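Local structure of esterase (Thermotoga maritima, 3DOH) at residues F179-Q193 with L217-F231. The protein is a thermostable esterase that probably hydrolyses carboxylic esters with an alpha/beta-hydrolase domain, joined to an immunoglobulin-like domain. Numbering follows the deposited sequence.
With SO4 (sulfate ion), chain C.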
ATOM      1  N   PHE A 179     -13.446  23.959  36.702  1.00 24.80           N
ATOM      2  CA  PHE A 179     -12.585  23.939  35.522  1.00 24.96           C
ATOM      3  C   PHE A 179     -12.434  25.319  34.867  1.00 25.84           C
ATOM      4  O   PHE A 179     -13.447  25.975  34.506  1.00 25.97           O
ATOM      5  CB  PHE A 179     -13.121  22.936  34.477  1.00 25.09           C
ATOM      6  CG  PHE A 179     -12.431  23.043  33.124  1.00 25.03           C
ATOM      7  CD1 PHE A 179     -11.047  22.835  33.009  1.00 25.60           C
ATOM      8  CD2 PHE A 179     -13.149  23.394  31.986  1.00 23.76           C
ATOM      9  CE1 PHE A 179     -10.396  22.971  31.784  1.00 24.69           C
ATOM     10  CE2 PHE A 179     -12.499  23.537  30.761  1.00 24.32           C
ATOM     11  CZ  PHE A 179     -11.108  23.329  30.668  1.00 23.07           C
ATOM     12  N   LEU A 180     -11.188  25.752  34.681  1.00 25.76           N
ATOM     13  CA  LEU A 180     -10.936  26.989  33.935  1.00 26.20           C
ATOM     14  C   LEU A 180     -10.415  26.698  32.537  1.00 27.07           C
ATOM     15  O   LEU A 180      -9.324  26.130  32.376  1.00 27.77           O
ATOM     16  CB  LEU A 180      -9.934  27.849  34.666  1.00 25.46           C
ATOM     17  CG  LEU A 180     -10.258  28.140  36.120  1.00 26.43           C
ATOM     18  CD1 LEU A 180      -9.048  28.888  36.756  1.00 25.47           C
ATOM     19  CD2 LEU A 180     -11.593  28.927  36.256  1.00 23.99           C
ATOM     20  N   HIS A 181     -11.178  27.092  31.515  1.00 27.50           N
ATOM     21  CA  HIS A 181     -10.819  26.785  30.127  1.00 26.98           C
ATOM     22  C   HIS A 181      -9.682  27.672  29.605  1.00 27.29           C
ATOM     23  O   HIS A 181      -9.279  28.662  30.244  1.00 27.66           O
ATOM     24  CB  HIS A 181     -12.034  26.975  29.263  1.00 26.60           C
ATOM     25  CG  HIS A 181     -12.467  28.394  29.196  1.00 28.65           C
ATOM     26  ND1 HIS A 181     -11.768  29.342  28.481  1.00 28.39           N
ATOM     27  CD2 HIS A 181     -13.479  29.051  29.812  1.00 30.08           C
ATOM     28  CE1 HIS A 181     -12.356  30.516  28.624  1.00 29.87           C
ATOM     29  NE2 HIS A 181     -13.393  30.369  29.430  1.00 31.26           N
ATOM     30  N   GLY A 182      -9.192  27.332  28.417  1.00 27.66           N
ATOM     31  CA  GLY A 182      -8.061  28.025  27.801  1.00 27.87           C
ATOM     32  C   GLY A 182      -8.531  29.191  26.946  1.00 28.18           C
ATOM     33  O   GLY A 182      -9.741  29.368  26.762  1.00 28.95           O
ATOM     34  N   ALA A 183      -7.585  29.965  26.401  1.00 27.81           N
ATOM     35  CA  ALA A 183      -7.900  31.165  25.630  1.00 27.40           C
ATOM     36  C   ALA A 183      -8.936  30.902  24.576  1.00 27.65           C
ATOM     37  O   ALA A 183      -9.887  31.672  24.443  1.00 27.28           O
ATOM     38  CB  ALA A 183      -6.666  31.764  25.015  1.00 26.29           C
ATOM     39  N   GLY A 184      -8.773  29.806  23.844  1.00 28.04           N
ATOM     40  CA  GLY A 184      -9.590  29.576  22.658  1.00 29.20           C
ATOM     41  C   GLY A 184     -11.053  29.375  22.960  1.00 30.39           C
ATOM     42  O   GLY A 184     -11.899  29.604  22.112  1.00 31.45           O
ATOM     43  N   GLU A 185     -11.356  28.937  24.174  1.00 30.98           N
ATOM     44  CA  GLU A 185     -12.715  28.709  24.598  1.00 31.45           C
ATOM     45  C   GLU A 185     -13.391  29.975  25.143  1.00 31.22           C
ATOM     46  O   GLU A 185     -14.580  29.948  25.441  1.00 30.68           O
ATOM     47  CB  GLU A 185     -12.734  27.611  25.659  1.00 32.04           C
ATOM     48  CG  GLU A 185     -12.565  26.237  25.099  1.00 34.78           C
ATOM     49  CD  GLU A 185     -11.203  26.091  24.484  1.00 39.79           C
ATOM     50  OE1 GLU A 185     -10.204  26.157  25.258  1.00 42.38           O
ATOM     51  OE2 GLU A 185     -11.132  25.951  23.234  1.00 38.31           O
ATOM     52  N   ARG A 186     -12.649  31.073  25.272  1.00 30.89           N
ATOM     53  CA  ARG A 186     -13.269  32.351  25.651  1.00 31.07           C
ATOM     54  C   ARG A 186     -14.434  32.693  24.735  1.00 31.44           C
ATOM     55  O   ARG A 186     -14.470  32.277  23.563  1.00 31.36           O
ATOM     56  CB  ARG A 186     -12.287  33.511  25.651  1.00 30.19           C
ATOM     57  CG  ARG A 186     -11.374  33.530  26.835  1.00 29.98           C
ATOM     58  CD  ARG A 186     -10.313  34.579  26.644  1.00 28.78           C
ATOM     59  NE  ARG A 186      -9.662  34.436  25.355  1.00 26.95           N
ATOM     60  CZ  ARG A 186      -8.773  35.292  24.865  1.00 27.20           C
ATOM     61  NH1 ARG A 186      -8.431  36.354  25.571  1.00 24.46           N
ATOM     62  NH2 ARG A 186      -8.209  35.075  23.673  1.00 27.64           N
ATOM     63  N   GLY A 187     -15.385  33.441  25.283  1.00 31.36           N
ATOM     64  CA  GLY A 187     -16.601  33.717  24.563  1.00 31.64           C
ATOM     65  C   GLY A 187     -17.712  34.073  25.505  1.00 31.82           C
ATOM     66  O   GLY A 187     -17.476  34.493  26.635  1.00 32.47           O
ATOM     67  N   THR A 188     -18.944  33.940  25.029  1.00 31.99           N
ATOM     68  CA  THR A 188     -20.103  34.501  25.715  1.00 32.10           C
ATOM     69  C   THR A 188     -21.287  33.570  25.504  1.00 32.31           C
ATOM     70  O   THR A 188     -22.418  33.876  25.883  1.00 33.50           O
ATOM     71  CB  THR A 188     -20.457  35.898  25.176  1.00 32.51           C
ATOM     72  OG1 THR A 188     -20.498  36.836  26.259  1.00 30.74           O
ATOM     73  CG2 THR A 188     -21.810  35.875  24.480  1.00 31.59           C
ATOM     74  N   ASP A 189     -21.004  32.428  24.889  1.00 31.13           N
ATOM     75  CA  ASP A 189     -22.017  31.481  24.501  1.00 31.35           C
ATOM     76  C   ASP A 189     -22.313  30.447  25.582  1.00 31.06           C
ATOM     77  O   ASP A 189     -23.316  29.717  25.498  1.00 31.39           O
ATOM     78  CB  ASP A 189     -21.573  30.750  23.213  1.00 32.13           C
ATOM     79  CG  ASP A 189     -20.245  29.934  23.396  1.00 34.59           C
ATOM     80  OD1 ASP A 189     -19.340  30.369  24.125  1.00 36.29           O
ATOM     81  OD2 ASP A 189     -20.086  28.848  22.801  1.00 39.18           O
ATOM     82  N   ASN A 190     -21.442  30.347  26.580  1.00 30.11           N
ATOM     83  CA  ASN A 190     -21.599  29.343  27.618  1.00 29.65           C
ATOM     84  C   ASN A 190     -21.539  27.878  27.107  1.00 29.75           C
ATOM     85  O   ASN A 190     -22.114  26.963  27.724  1.00 30.03           O
ATOM     86  CB  ASN A 190     -22.905  29.579  28.385  1.00 29.16           C
ATOM     87  CG  ASN A 190     -22.784  29.239  29.850  1.00 29.36           C
ATOM     88  OD1 ASN A 190     -21.744  28.756  30.295  1.00 31.70           O
ATOM     89  ND2 ASN A 190     -23.837  29.485  30.617  1.00 28.59           N
ATOM     90  N   TYR A 191     -20.864  27.641  25.990  1.00 29.46           N
ATOM     91  CA  TYR A 191     -20.813  26.286  25.445  1.00 29.37           C
ATOM     92  C   TYR A 191     -19.376  25.838  25.237  1.00 28.87           C
ATOM     93  O   TYR A 191     -18.960  24.773  25.695  1.00 28.77           O
ATOM     94  CB  TYR A 191     -21.584  26.211  24.125  1.00 29.13           C
ATOM     95  CG  TYR A 191     -21.928  24.803  23.695  1.00 29.32           C
ATOM     96  CD1 TYR A 191     -23.173  24.255  23.974  1.00 28.52           C
ATOM     97  CD2 TYR A 191     -21.007  24.022  23.010  1.00 31.13           C
ATOM     98  CE1 TYR A 191     -23.492  22.968  23.584  1.00 28.38           C
ATOM     99  CE2 TYR A 191     -21.317  22.734  22.614  1.00 30.34           C
ATOM    100  CZ  TYR A 191     -22.560  22.213  22.903  1.00 29.99           C
ATOM    101  OH  TYR A 191     -22.872  20.931  22.512  1.00 29.72           O
ATOM    102  N   LEU A 192     -18.630  26.676  24.533  1.00 29.08           N
ATOM    103  CA  LEU A 192     -17.206  26.460  24.252  1.00 28.74           C
ATOM    104  C   LEU A 192     -16.398  25.798  25.352  1.00 27.96           C
ATOM    105  O   LEU A 192     -15.654  24.850  25.070  1.00 28.15           O
ATOM    106  CB  LEU A 192     -16.558  27.779  23.893  1.00 28.50           C
ATOM    107  CG  LEU A 192     -16.072  27.907  22.453  1.00 30.28           C
ATOM    108  CD1 LEU A 192     -16.683  26.884  21.467  1.00 28.72           C
ATOM    109  CD2 LEU A 192     -16.315  29.328  22.009  1.00 29.06           C
ATOM    110  N   GLN A 193     -16.571  26.269  26.588  1.00 26.74           N
ATOM    111  CA  GLN A 193     -15.642  25.940  27.690  1.00 25.96           C
ATOM    112  C   GLN A 193     -15.883  24.537  28.219  1.00 24.98           C
ATOM    113  O   GLN A 193     -15.117  23.983  29.042  1.00 24.27           O
ATOM    114  CB  GLN A 193     -15.682  27.011  28.808  1.00 25.99           C
ATOM    115  CG  GLN A 193     -16.783  26.887  29.854  1.00 27.55           C
ATOM    116  CD  GLN A 193     -18.118  27.436  29.386  1.00 30.55           C
ATOM    117  OE1 GLN A 193     -18.315  27.685  28.190  1.00 32.17           O
ATOM    118  NE2 GLN A 193     -19.048  27.631  30.326  1.00 30.36           N
ATOM    119  N   LEU A 217     -18.123  22.842  38.109  1.00 27.94           N
ATOM    120  CA  LEU A 217     -18.380  24.188  37.697  1.00 27.52           C
ATOM    121  C   LEU A 217     -17.400  24.525  36.599  1.00 28.25           C
ATOM    122  O   LEU A 217     -16.177  24.379  36.750  1.00 28.12           O
ATOM    123  CB  LEU A 217     -18.195  25.132  38.881  1.00 27.16           C
ATOM    124  CG  LEU A 217     -17.812  26.571  38.591  1.00 25.34           C
ATOM    125  CD1 LEU A 217     -18.931  27.272  37.944  1.00 21.93           C
ATOM    126  CD2 LEU A 217     -17.440  27.252  39.860  1.00 26.25           C
ATOM    127  N   ALA A 218     -17.952  25.019  35.498  1.00 28.90           N
ATOM    128  CA  ALA A 218     -17.167  25.361  34.334  1.00 28.96           C
ATOM    129  C   ALA A 218     -17.577  26.757  33.925  1.00 29.11           C
ATOM    130  O   ALA A 218     -18.580  26.952  33.241  1.00 29.61           O
ATOM    131  CB  ALA A 218     -17.432  24.360  33.214  1.00 27.82           C
ATOM    132  N   PRO A 219     -16.870  27.752  34.422  1.00 29.36           N
ATOM    133  CA  PRO A 219     -17.053  29.143  33.999  1.00 30.10           C
ATOM    134  C   PRO A 219     -16.461  29.541  32.645  1.00 30.82           C
ATOM    135  O   PRO A 219     -15.421  29.014  32.244  1.00 31.41           O
ATOM    136  CB  PRO A 219     -16.395  29.946  35.135  1.00 30.05           C
ATOM    137  CG  PRO A 219     -15.417  29.027  35.716  1.00 30.05           C
ATOM    138  CD  PRO A 219     -15.971  27.627  35.569  1.00 29.82           C
ATOM    139  N   GLN A 220     -17.120  30.488  31.957  1.00 31.52           N
ATOM    140  CA  GLN A 220     -16.582  31.042  30.690  1.00 32.04           C
ATOM    141  C   GLN A 220     -16.099  32.466  30.788  1.00 32.69           C
ATOM    142  O   GLN A 220     -16.797  33.343  31.287  1.00 33.65           O
ATOM    143  CB  GLN A 220     -17.603  30.985  29.561  1.00 31.71           C
ATOM    144  CG  GLN A 220     -17.099  31.650  28.285  1.00 29.69           C
ATOM    145  CD  GLN A 220     -17.974  31.320  27.087  1.00 31.42           C
ATOM    146  OE1 GLN A 220     -19.199  31.425  27.153  1.00 30.29           O
ATOM    147  NE2 GLN A 220     -17.347  30.895  25.985  1.00 30.32           N
ATOM    148  N   CYS A 221     -14.883  32.701  30.305  1.00 33.29           N
ATOM    149  CA  CYS A 221     -14.263  34.018  30.399  1.00 33.65           C
ATOM    150  C   CYS A 221     -14.280  34.732  29.052  1.00 34.47           C
ATOM    151  O   CYS A 221     -14.223  34.096  28.000  1.00 34.45           O
ATOM    152  CB  CYS A 221     -12.827  33.899  30.913  1.00 33.17           C
ATOM    153  SG  CYS A 221     -11.721  35.215  30.351  1.00 32.83           S
ATOM    154  N   PRO A 222     -14.359  36.059  29.092  1.00 35.59           N
ATOM    155  CA  PRO A 222     -15.037  36.822  28.039  1.00 36.59           C
ATOM    156  C   PRO A 222     -14.045  37.529  27.123  1.00 36.74           C
ATOM    157  O   PRO A 222     -13.009  38.006  27.588  1.00 35.94           O
ATOM    158  CB  PRO A 222     -15.850  37.851  28.828  1.00 36.38           C
ATOM    159  CG  PRO A 222     -15.082  38.042  30.087  1.00 36.82           C
ATOM    160  CD  PRO A 222     -14.484  36.702  30.411  1.00 35.92           C
ATOM    161  N   PRO A 223     -14.363  37.593  25.835  1.00 37.70           N
ATOM    162  CA  PRO A 223     -13.400  37.243  24.785  1.00 38.33           C
ATOM    163  C   PRO A 223     -12.140  38.101  24.864  1.00 39.14           C
ATOM    164  O   PRO A 223     -11.100  37.718  24.327  1.00 39.95           O
ATOM    165  CB  PRO A 223     -14.165  37.552  23.498  1.00 38.18           C
ATOM    166  CG  PRO A 223     -15.595  37.371  23.865  1.00 38.11           C
ATOM    167  CD  PRO A 223     -15.713  37.824  25.294  1.00 37.60           C
ATOM    168  N   ASN A 224     -12.239  39.247  25.528  1.00 39.92           N
ATOM    169  CA  ASN A 224     -11.141  40.205  25.571  1.00 41.89           C
ATOM    170  C   ASN A 224     -10.581  40.378  26.979  1.00 41.63           C
ATOM    171  O   ASN A 224     -10.038  41.430  27.316  1.00 41.91           O
ATOM    172  CB  ASN A 224     -11.588  41.558  25.013  1.00 42.99           C
ATOM    173  CG  ASN A 224     -11.235  41.731  23.548  1.00 47.64           C
ATOM    174  OD1 ASN A 224     -12.112  41.753  22.685  1.00 52.41           O
ATOM    175  ND2 ASN A 224      -9.944  41.853  23.263  1.00 50.45           N
ATOM    176  N   SER A 225     -10.716  39.338  27.795  1.00 41.35           N
ATOM    177  CA  SER A 225      -9.910  39.201  29.002  1.00 40.55           C
ATOM    178  C   SER A 225      -9.432  37.765  29.187  1.00 40.77           C
ATOM    179  O   SER A 225      -9.159  37.062  28.215  1.00 40.74           O
ATOM    180  CB  SER A 225     -10.704  39.653  30.230  1.00 39.69           C
ATOM    181  OG  SER A 225      -9.861  39.784  31.362  1.00 39.83           O
ATOM    182  N   SER A 226      -9.330  37.337  30.442  1.00 40.35           N
ATOM    183  CA  SER A 226      -8.639  36.097  30.775  1.00 40.30           C
ATOM    184  C   SER A 226      -8.364  36.004  32.273  1.00 40.02           C
ATOM    185  O   SER A 226      -8.293  37.019  32.965  1.00 40.48           O
ATOM    186  CB  SER A 226      -7.328  35.987  29.993  1.00 40.53           C
ATOM    187  OG  SER A 226      -6.345  36.863  30.520  1.00 41.71           O
ATOM    188  N   TRP A 227      -8.212  34.780  32.767  1.00 39.38           N
ATOM    189  CA  TRP A 227      -8.474  34.479  34.184  1.00 38.87           C
ATOM    190  C   TRP A 227      -7.507  35.257  35.081  1.00 39.85           C
ATOM    191  O   TRP A 227      -7.903  35.809  36.092  1.00 39.54           O
ATOM    192  CB  TRP A 227      -8.376  32.977  34.497  1.00 37.58           C
ATOM    193  CG  TRP A 227      -9.213  32.046  33.661  1.00 35.34           C
ATOM    194  CD1 TRP A 227      -8.761  31.139  32.765  1.00 33.44           C
ATOM    195  CD2 TRP A 227     -10.633  31.923  33.673  1.00 35.53           C
ATOM    196  NE1 TRP A 227      -9.795  30.461  32.203  1.00 32.47           N
ATOM    197  CE2 TRP A 227     -10.966  30.917  32.743  1.00 35.24           C
ATOM    198  CE3 TRP A 227     -11.664  32.561  34.382  1.00 33.95           C
ATOM    199  CZ2 TRP A 227     -12.301  30.527  32.495  1.00 35.27           C
ATOM    200  CZ3 TRP A 227     -12.972  32.179  34.134  1.00 34.18           C
ATOM    201  CH2 TRP A 227     -13.279  31.163  33.194  1.00 33.92           C
ATOM    202  N   SER A 228      -6.241  35.267  34.681  1.00 41.61           N
ATOM    203  CA  SER A 228      -5.175  36.005  35.335  1.00 43.85           C
ATOM    204  C   SER A 228      -4.796  37.145  34.414  1.00 45.67           C
ATOM    205  O   SER A 228      -5.165  37.123  33.244  1.00 45.98           O
ATOM    206  CB  SER A 228      -3.947  35.108  35.536  1.00 43.66           C
ATOM    207  OG  SER A 228      -3.125  35.076  34.379  1.00 42.99           O
ATOM    208  N   THR A 229      -4.069  38.127  34.938  1.00 47.93           N
ATOM    209  CA  THR A 229      -3.492  39.183  34.114  1.00 50.87           C
ATOM    210  C   THR A 229      -2.473  38.622  33.127  1.00 53.51           C
ATOM    211  O   THR A 229      -1.310  39.026  33.123  1.00 54.16           O
ATOM    212  CB  THR A 229      -2.816  40.266  34.976  1.00 50.22           C
ATOM    213  OG1 THR A 229      -1.931  39.646  35.918  1.00 49.99           O
ATOM    214  CG2 THR A 229      -3.860  41.079  35.726  1.00 49.56           C
ATOM    215  N   LEU A 230      -2.921  37.690  32.294  1.00 56.31           N
ATOM    216  CA  LEU A 230      -2.084  37.132  31.230  1.00 58.17           C
ATOM    217  C   LEU A 230      -2.224  38.013  29.988  1.00 59.96           C
ATOM    218  O   LEU A 230      -1.265  38.692  29.590  1.00 60.24           O
ATOM    219  CB  LEU A 230      -2.495  35.662  30.938  1.00 58.15           C
ATOM    220  CG  LEU A 230      -1.923  34.814  29.776  1.00 57.38           C
ATOM    221  CD1 LEU A 230      -0.431  34.523  29.951  1.00 58.44           C
ATOM    222  CD2 LEU A 230      -2.685  33.499  29.618  1.00 57.86           C
ATOM    223  N   PHE A 231      -3.437  38.008  29.420  1.00 61.89           N
ATOM    224  CA  PHE A 231      -3.819  38.789  28.238  1.00 63.70           C
ATOM    225  C   PHE A 231      -4.202  40.270  28.551  1.00 65.09           C
ATOM    226  O   PHE A 231      -4.567  41.030  27.647  1.00 65.38           O
ATOM    227  CB  PHE A 231      -4.968  38.084  27.484  1.00 63.48           C
ATOM    228  CG  PHE A 231      -4.602  36.728  26.901  1.00 63.61           C
ATOM    229  CD1 PHE A 231      -5.002  35.555  27.523  1.00 63.17           C
ATOM    230  CD2 PHE A 231      -3.884  36.628  25.701  1.00 65.06           C
ATOM    231  CE1 PHE A 231      -4.676  34.293  26.974  1.00 64.00           C
ATOM    232  CE2 PHE A 231      -3.553  35.372  25.141  1.00 64.28           C
ATOM    233  CZ  PHE A 231      -3.947  34.205  25.786  1.00 63.51           C
TER
HETATM  234  S   SO4 C 400      -5.331  28.078  24.785  1.00 37.72           S
HETATM  235  O1  SO4 C 400      -5.366  28.946  23.607  1.00 39.56           O
HETATM  236  O2  SO4 C 400      -6.537  27.202  24.709  1.00 38.99           O
HETATM  237  O3  SO4 C 400      -5.262  28.928  25.997  1.00 37.93           O
HETATM  238  O4  SO4 C 400      -4.131  27.268  24.764  1.00 37.21           O
HETATM  239  O   HOH W   1     -13.780  27.046  32.295  1.00 20.22           O
HETATM  240  O   HOH W   2     -17.287  35.209  29.323  1.00 25.08           O
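Arg186 reaches from the loop after strand 174-180 into the turn Pro222-Ser225. CB and CG lie beside Cys221 O, and CG also meets Cys221 SG at 3.9 Å. The extended CB-CG step carries CD to Ser225 O; the bend at chi3 (-51°) then turns NE to a hydrogen bond with Ala183 O (2.9 Å). At the tip, NH1 donates to Ser225 O (2.8 Å) in the planes of both groups, Pro223 O lies over one guanidinium face, and CZ stands 4.7 Å from the Phe231 ring centroid, a cation-pi contact over a poorly ordered ring. NH2 donates a hydrogen bond to Phe101 O. With an alanine in its place, Ser225 O and Phe101 O would probably each lose a donor and the Phe231 ring its cation.

Beside it, His181 NE2 accepts from Cys221 N (2.9 Å) in the ring plane, while the Trp227 edge meets the His181 face with planes 61° apart; Trp227 NE1 donates to His181 O (2.7 Å). The Gln220 amide donates to Glu185 O and Asp189 OD1 and accepts from Asn190 N. A sulfate, probably from the crystallisation liquor, bonds Ala183 N and the putative triad residues Ser271 and His359, so loop 179-193 borders the likely active site. Mostly main-chain partners satisfy these buried polar side chains, tying loop to loop.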